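Local coordinates for molinate hydrolase (Gulosibacter molinativorax, PDB 4UB9), which probably hydrolyses the thiocarbamate herbicide molinate as a zinc-dependent member of the amidohydrolase family, at residues 122-134 with 154-168. Numbering follows the deposited sequence.
Sequences YYKVIEEAAQIAL and ARDRIASGAAEGARI
Glu127 and Arg157 join helix 122-134 to helix 154-159 by a side-on, two-pronged salt bridge. Arg157 NE meets Glu127 OE2 at 2.7 Å on its syn lone pair, while NH2 reaches Glu127 OE1 at 2.9 Å; the carboxylate and guanidinium planes lie only 23° apart. The extended Glu127 chain, its CG anti to the carbonyl carbon (chi1 -70°), delivers the carboxylate, and a bend at chi3 turns the guanidinium to meet it. Tyr123 CE2 sits over one guanidinium face, with the two planes 82° apart, and the Tyr123 hydroxyl bonds to Val494 O of the second subunit.

This partly exposed arginine marks the looser side; the tight side is apolar and buried. There Ala154 CB presses on Ile126 CG2 at 3.5 Å, and Ile158 CD1 meets Ala130 CB at 3.9 Å, alanine methyls against isoleucine branches where the helix axes approach to 9.8 Å. Gly165 then passes close to the helix, its CA 4.1 Å from Gln131 CA.

Beyond it, Ala166 N donates to Ala130 O (3.2 Å); Ala166 N and Leu134 N reach this doubly accepting oxygen from opposite faces of its carbonyl plane. Gln131 NE2 donates to Glu164 O from above its carbonyl plane (3.0 Å), while Gln131 OE1 accepts from Leu481 N. Glu164 OE2 forms a salt bridge with Arg472, and Leu134 CD2 packs beside the Glu164 carboxylate.

Away from the zinc site, the contact seats the turn leading into strand 167-170 against helix 122-134 of the barrel-type fold. Its chemistry implies directional anchoring: one backbone bond and one side-chain amide bond hold the buried turn, and a paired charge ties down the more open end.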
loop_
_atom_site.group_PDB
_atom_site.type_symbol
_atom_site.label_atom_id
_atom_site.label_comp_id
_atom_site.label_asym_id
_atom_site.label_seq_id
_atom_site.Cartn_x
_atom_site.Cartn_y
_atom_site.Cartn_z
ATOM N N TYR A 122 16.423 -25.314 -7.371
ATOM C CA TYR A 122 17.031 -24.509 -6.321
ATOM C C TYR A 122 18.422 -25.034 -5.975
ATOM O O TYR A 122 19.341 -24.238 -5.785
ATOM C CB TYR A 122 16.134 -24.438 -5.088
ATOM C CG TYR A 122 14.815 -23.750 -5.332
ATOM C CD1 TYR A 122 14.750 -22.489 -5.913
ATOM C CD2 TYR A 122 13.635 -24.346 -4.946
ATOM C CE1 TYR A 122 13.540 -21.852 -6.121
ATOM C CE2 TYR A 122 12.427 -23.728 -5.128
ATOM C CZ TYR A 122 12.363 -22.485 -5.716
ATOM O OH TYR A 122 11.137 -21.894 -5.907
ATOM N N TYR A 123 18.601 -26.359 -5.972
ATOM C CA TYR A 123 19.913 -26.915 -5.636
ATOM C C TYR A 123 20.971 -26.464 -6.644
ATOM O O TYR A 123 22.131 -26.259 -6.277
ATOM C CB TYR A 123 19.921 -28.442 -5.500
ATOM C CG TYR A 123 19.766 -29.261 -6.773
ATOM C CD1 TYR A 123 18.513 -29.474 -7.322
ATOM C CD2 TYR A 123 20.860 -29.792 -7.422
ATOM C CE1 TYR A 123 18.356 -30.180 -8.502
ATOM C CE2 TYR A 123 20.717 -30.549 -8.577
ATOM C CZ TYR A 123 19.456 -30.742 -9.114
ATOM O OH TYR A 123 19.268 -31.510 -10.245
ATOM N N LYS A 124 20.575 -26.294 -7.900
ATOM C CA LYS A 124 21.523 -25.817 -8.938
ATOM C C LYS A 124 21.832 -24.354 -8.792
ATOM O O LYS A 124 22.932 -23.916 -9.084
ATOM C CB LYS A 124 20.981 -26.069 -10.322
ATOM C CG LYS A 124 21.046 -27.526 -10.704
ATOM C CD LYS A 124 20.523 -27.789 -12.102
ATOM C CE LYS A 124 20.705 -29.256 -12.420
ATOM N NZ LYS A 124 19.730 -29.717 -13.433
ATOM N N VAL A 125 20.840 -23.589 -8.342
ATOM C CA VAL A 125 21.067 -22.182 -8.052
ATOM C C VAL A 125 22.149 -22.082 -6.966
ATOM O O VAL A 125 23.049 -21.236 -7.006
ATOM C CB VAL A 125 19.799 -21.492 -7.547
ATOM C CG1 VAL A 125 20.087 -20.084 -7.022
ATOM C CG2 VAL A 125 18.775 -21.451 -8.648
ATOM N N ILE A 126 22.023 -22.942 -5.966
ATOM C CA ILE A 126 22.927 -22.922 -4.836
ATOM C C ILE A 126 24.335 -23.324 -5.300
ATOM O O ILE A 126 25.329 -22.717 -4.924
ATOM C CB ILE A 126 22.421 -23.835 -3.716
ATOM C CG1 ILE A 126 21.220 -23.180 -3.043
ATOM C CG2 ILE A 126 23.513 -24.078 -2.670
ATOM C CD1 ILE A 126 20.496 -24.072 -2.061
ATOM N N GLU A 127 24.413 -24.357 -6.130
ATOM C CA GLU A 127 25.725 -24.785 -6.702
ATOM C C GLU A 127 26.360 -23.680 -7.525
ATOM O O GLU A 127 27.528 -23.351 -7.330
ATOM C CB GLU A 127 25.602 -26.055 -7.515
ATOM C CG GLU A 127 25.312 -27.248 -6.612
ATOM C CD GLU A 127 24.803 -28.483 -7.348
ATOM O OE1 GLU A 127 24.759 -28.463 -8.602
ATOM O OE2 GLU A 127 24.448 -29.476 -6.659
ATOM N N GLU A 128 25.581 -23.076 -8.393
ATOM C CA GLU A 128 26.056 -21.906 -9.183
ATOM C C GLU A 128 26.643 -20.815 -8.255
ATOM O O GLU A 128 27.716 -20.265 -8.512
ATOM C CB GLU A 128 24.928 -21.296 -10.018
ATOM C CG GLU A 128 25.303 -20.049 -10.812
ATOM C CD GLU A 128 24.132 -19.381 -11.530
ATOM O OE1 GLU A 128 22.998 -19.469 -11.014
ATOM O OE2 GLU A 128 24.318 -18.757 -12.607
ATOM N N ALA A 129 25.927 -20.507 -7.162
ATOM C CA ALA A 129 26.384 -19.461 -6.236
ATOM C C ALA A 129 27.682 -19.875 -5.526
ATOM O O ALA A 129 28.580 -19.053 -5.310
ATOM C CB ALA A 129 25.323 -19.143 -5.217
ATOM N N ALA A 130 27.776 -21.159 -5.192
ATOM C CA ALA A 130 29.002 -21.697 -4.592
ATOM C C ALA A 130 30.195 -21.602 -5.565
ATOM O O ALA A 130 31.337 -21.384 -5.172
ATOM C CB ALA A 130 28.790 -23.132 -4.183
ATOM N N GLN A 131 29.907 -21.781 -6.847
ATOM C CA GLN A 131 30.937 -21.671 -7.901
ATOM C C GLN A 131 31.381 -20.242 -8.068
ATOM O O GLN A 131 32.548 -19.979 -8.311
ATOM C CB GLN A 131 30.427 -22.221 -9.220
ATOM C CG GLN A 131 30.285 -23.721 -9.171
ATOM C CD GLN A 131 29.512 -24.275 -10.360
ATOM O OE1 GLN A 131 29.337 -23.627 -11.371
ATOM N NE2 GLN A 131 29.052 -25.474 -10.209
ATOM N N ILE A 132 30.446 -19.320 -7.936
ATOM C CA ILE A 132 30.788 -17.918 -7.997
ATOM C C ILE A 132 31.646 -17.482 -6.806
ATOM O O ILE A 132 32.515 -16.643 -6.934
ATOM C CB ILE A 132 29.533 -17.069 -8.094
ATOM C CG1 ILE A 132 28.951 -17.252 -9.492
ATOM C CG2 ILE A 132 29.837 -15.593 -7.844
ATOM C CD1 ILE A 132 27.647 -16.534 -9.713
ATOM N N ALA A 133 31.426 -18.089 -5.652
ATOM C CA ALA A 133 32.284 -17.814 -4.507
ATOM C C ALA A 133 33.692 -18.334 -4.799
ATOM O O ALA A 133 34.673 -17.626 -4.600
ATOM C CB ALA A 133 31.732 -18.450 -3.255
ATOM N N LEU A 134 33.737 -19.562 -5.308
ATOM C CA LEU A 134 34.980 -20.229 -5.690
ATOM C C LEU A 134 35.783 -19.420 -6.727
ATOM O O LEU A 134 37.011 -19.253 -6.615
ATOM C CB LEU A 134 34.702 -21.606 -6.224
ATOM C CG LEU A 134 35.918 -22.496 -6.480
ATOM C CD1 LEU A 134 36.816 -22.613 -5.269
ATOM C CD2 LEU A 134 35.483 -23.888 -6.928
ATOM N N ALA A 154 22.765 -29.770 -2.294
ATOM C CA ALA A 154 23.885 -29.084 -2.947
ATOM C C ALA A 154 25.190 -29.325 -2.206
ATOM O O ALA A 154 26.218 -29.574 -2.828
ATOM C CB ALA A 154 23.631 -27.596 -3.050
ATOM N N ARG A 155 25.168 -29.249 -0.882
ATOM C CA ARG A 155 26.418 -29.473 -0.175
ATOM C C ARG A 155 26.889 -30.903 -0.344
ATOM O O ARG A 155 28.085 -31.137 -0.481
ATOM C CB ARG A 155 26.393 -29.048 1.273
ATOM C CG ARG A 155 26.046 -30.100 2.251
ATOM C CD ARG A 155 27.039 -30.159 3.333
ATOM N NE ARG A 155 26.384 -30.145 4.618
ATOM C CZ ARG A 155 25.548 -31.061 5.121
ATOM N NH1 ARG A 155 25.152 -32.092 4.431
ATOM N NH2 ARG A 155 25.090 -30.908 6.353
ATOM N N ASP A 156 25.948 -31.849 -0.340
ATOM C CA ASP A 156 26.293 -33.270 -0.433
ATOM C C ASP A 156 26.900 -33.576 -1.801
ATOM O O ASP A 156 27.830 -34.329 -1.917
ATOM C CB ASP A 156 25.076 -34.165 -0.173
ATOM C CG ASP A 156 24.552 -34.050 1.292
ATOM O OD1 ASP A 156 25.228 -33.442 2.137
ATOM O OD2 ASP A 156 23.467 -34.582 1.592
ATOM N N ARG A 157 26.383 -32.936 -2.817
ATOM C CA ARG A 157 26.905 -33.136 -4.146
ATOM C C ARG A 157 28.264 -32.515 -4.334
ATOM O O ARG A 157 29.124 -33.062 -5.009
ATOM C CB ARG A 157 25.918 -32.625 -5.180
ATOM C CG ARG A 157 24.811 -33.643 -5.423
ATOM C CD ARG A 157 23.604 -33.059 -6.151
ATOM N NE ARG A 157 23.987 -32.048 -7.140
ATOM C CZ ARG A 157 24.292 -32.294 -8.417
ATOM N NH1 ARG A 157 24.293 -33.524 -8.887
ATOM N NH2 ARG A 157 24.633 -31.298 -9.220
ATOM N N ILE A 158 28.469 -31.341 -3.769
ATOM C CA ILE A 158 29.798 -30.710 -3.850
ATOM C C ILE A 158 30.808 -31.485 -3.002
ATOM O O ILE A 158 31.909 -31.769 -3.424
ATOM C CB ILE A 158 29.758 -29.260 -3.386
ATOM C CG1 ILE A 158 28.987 -28.438 -4.390
ATOM C CG2 ILE A 158 31.175 -28.708 -3.194
ATOM C CD1 ILE A 158 28.674 -27.021 -3.933
ATOM N N ALA A 159 30.394 -31.858 -1.810
ATOM C CA ALA A 159 31.260 -32.641 -0.918
ATOM C C ALA A 159 31.662 -34.000 -1.494
ATOM O O ALA A 159 32.761 -34.485 -1.214
ATOM C CB ALA A 159 30.609 -32.850 0.454
ATOM N N SER A 160 30.761 -34.626 -2.240
ATOM C CA SER A 160 31.014 -35.965 -2.818
ATOM C C SER A 160 31.688 -35.866 -4.204
ATOM O O SER A 160 31.986 -36.866 -4.814
ATOM C CB SER A 160 29.708 -36.721 -2.993
ATOM O OG SER A 160 29.061 -36.220 -4.169
ATOM N N GLY A 161 31.898 -34.662 -4.710
ATOM C CA GLY A 161 32.530 -34.502 -6.000
ATOM C C GLY A 161 31.602 -34.569 -7.198
ATOM O O GLY A 161 32.041 -34.360 -8.325
ATOM N N ALA A 162 30.322 -34.787 -6.971
ATOM C CA ALA A 162 29.336 -34.759 -8.075
ATOM C C ALA A 162 29.133 -33.380 -8.714
ATOM O O ALA A 162 28.598 -33.264 -9.818
ATOM C CB ALA A 162 27.996 -35.281 -7.604
ATOM N N ALA A 163 29.529 -32.341 -7.998
ATOM C CA ALA A 163 29.355 -30.988 -8.504
ATOM C C ALA A 163 30.468 -30.083 -8.031
ATOM O O ALA A 163 31.067 -30.278 -6.981
ATOM C CB ALA A 163 28.024 -30.428 -8.069
ATOM N N GLU A 164 30.675 -29.054 -8.822
ATOM C CA GLU A 164 31.708 -28.070 -8.583
ATOM C C GLU A 164 31.242 -26.935 -7.643
ATOM O O GLU A 164 30.077 -26.561 -7.622
ATOM C CB GLU A 164 32.130 -27.482 -9.930
ATOM C CG GLU A 164 33.162 -26.367 -9.870
ATOM C CD GLU A 164 34.534 -26.885 -9.454
ATOM O OE1 GLU A 164 34.731 -27.159 -8.251
ATOM O OE2 GLU A 164 35.431 -27.006 -10.333
ATOM N N GLY A 165 32.186 -26.405 -6.874
ATOM C CA GLY A 165 31.947 -25.224 -6.046
ATOM C C GLY A 165 32.713 -25.183 -4.746
ATOM O O GLY A 165 33.260 -26.164 -4.305
ATOM N N ALA A 166 32.688 -24.041 -4.104
ATOM C CA ALA A 166 33.151 -23.937 -2.731
ATOM C C ALA A 166 32.447 -24.965 -1.873
ATOM O O ALA A 166 31.284 -25.297 -2.131
ATOM C CB ALA A 166 32.891 -22.542 -2.171
ATOM N N ARG A 167 33.147 -25.510 -0.870
ATOM C CA ARG A 167 32.454 -26.423 0.014
ATOM C C ARG A 167 31.548 -25.603 0.938
ATOM O O ARG A 167 31.823 -24.439 1.292
ATOM C CB ARG A 167 33.355 -27.375 0.774
ATOM C CG ARG A 167 34.009 -26.837 2.002
ATOM C CD ARG A 167 34.791 -27.937 2.724
ATOM N NE ARG A 167 35.878 -28.433 1.903
ATOM C CZ ARG A 167 36.969 -27.752 1.544
ATOM N NH1 ARG A 167 37.197 -26.512 1.964
ATOM N NH2 ARG A 167 37.873 -28.336 0.757
ATOM N N ILE A 168 30.447 -26.231 1.263
ATOM C CA ILE A 168 29.371 -25.623 1.998
ATOM C C ILE A 168 29.161 -26.254 3.347
ATOM O O ILE A 168 29.118 -27.465 3.490
ATOM C CB ILE A 168 28.057 -25.785 1.255
ATOM C CG1 ILE A 168 28.139 -25.148 -0.113
ATOM C CG2 ILE A 168 26.916 -25.119 2.037
ATOM C CD1 ILE A 168 26.933 -25.452 -0.976
#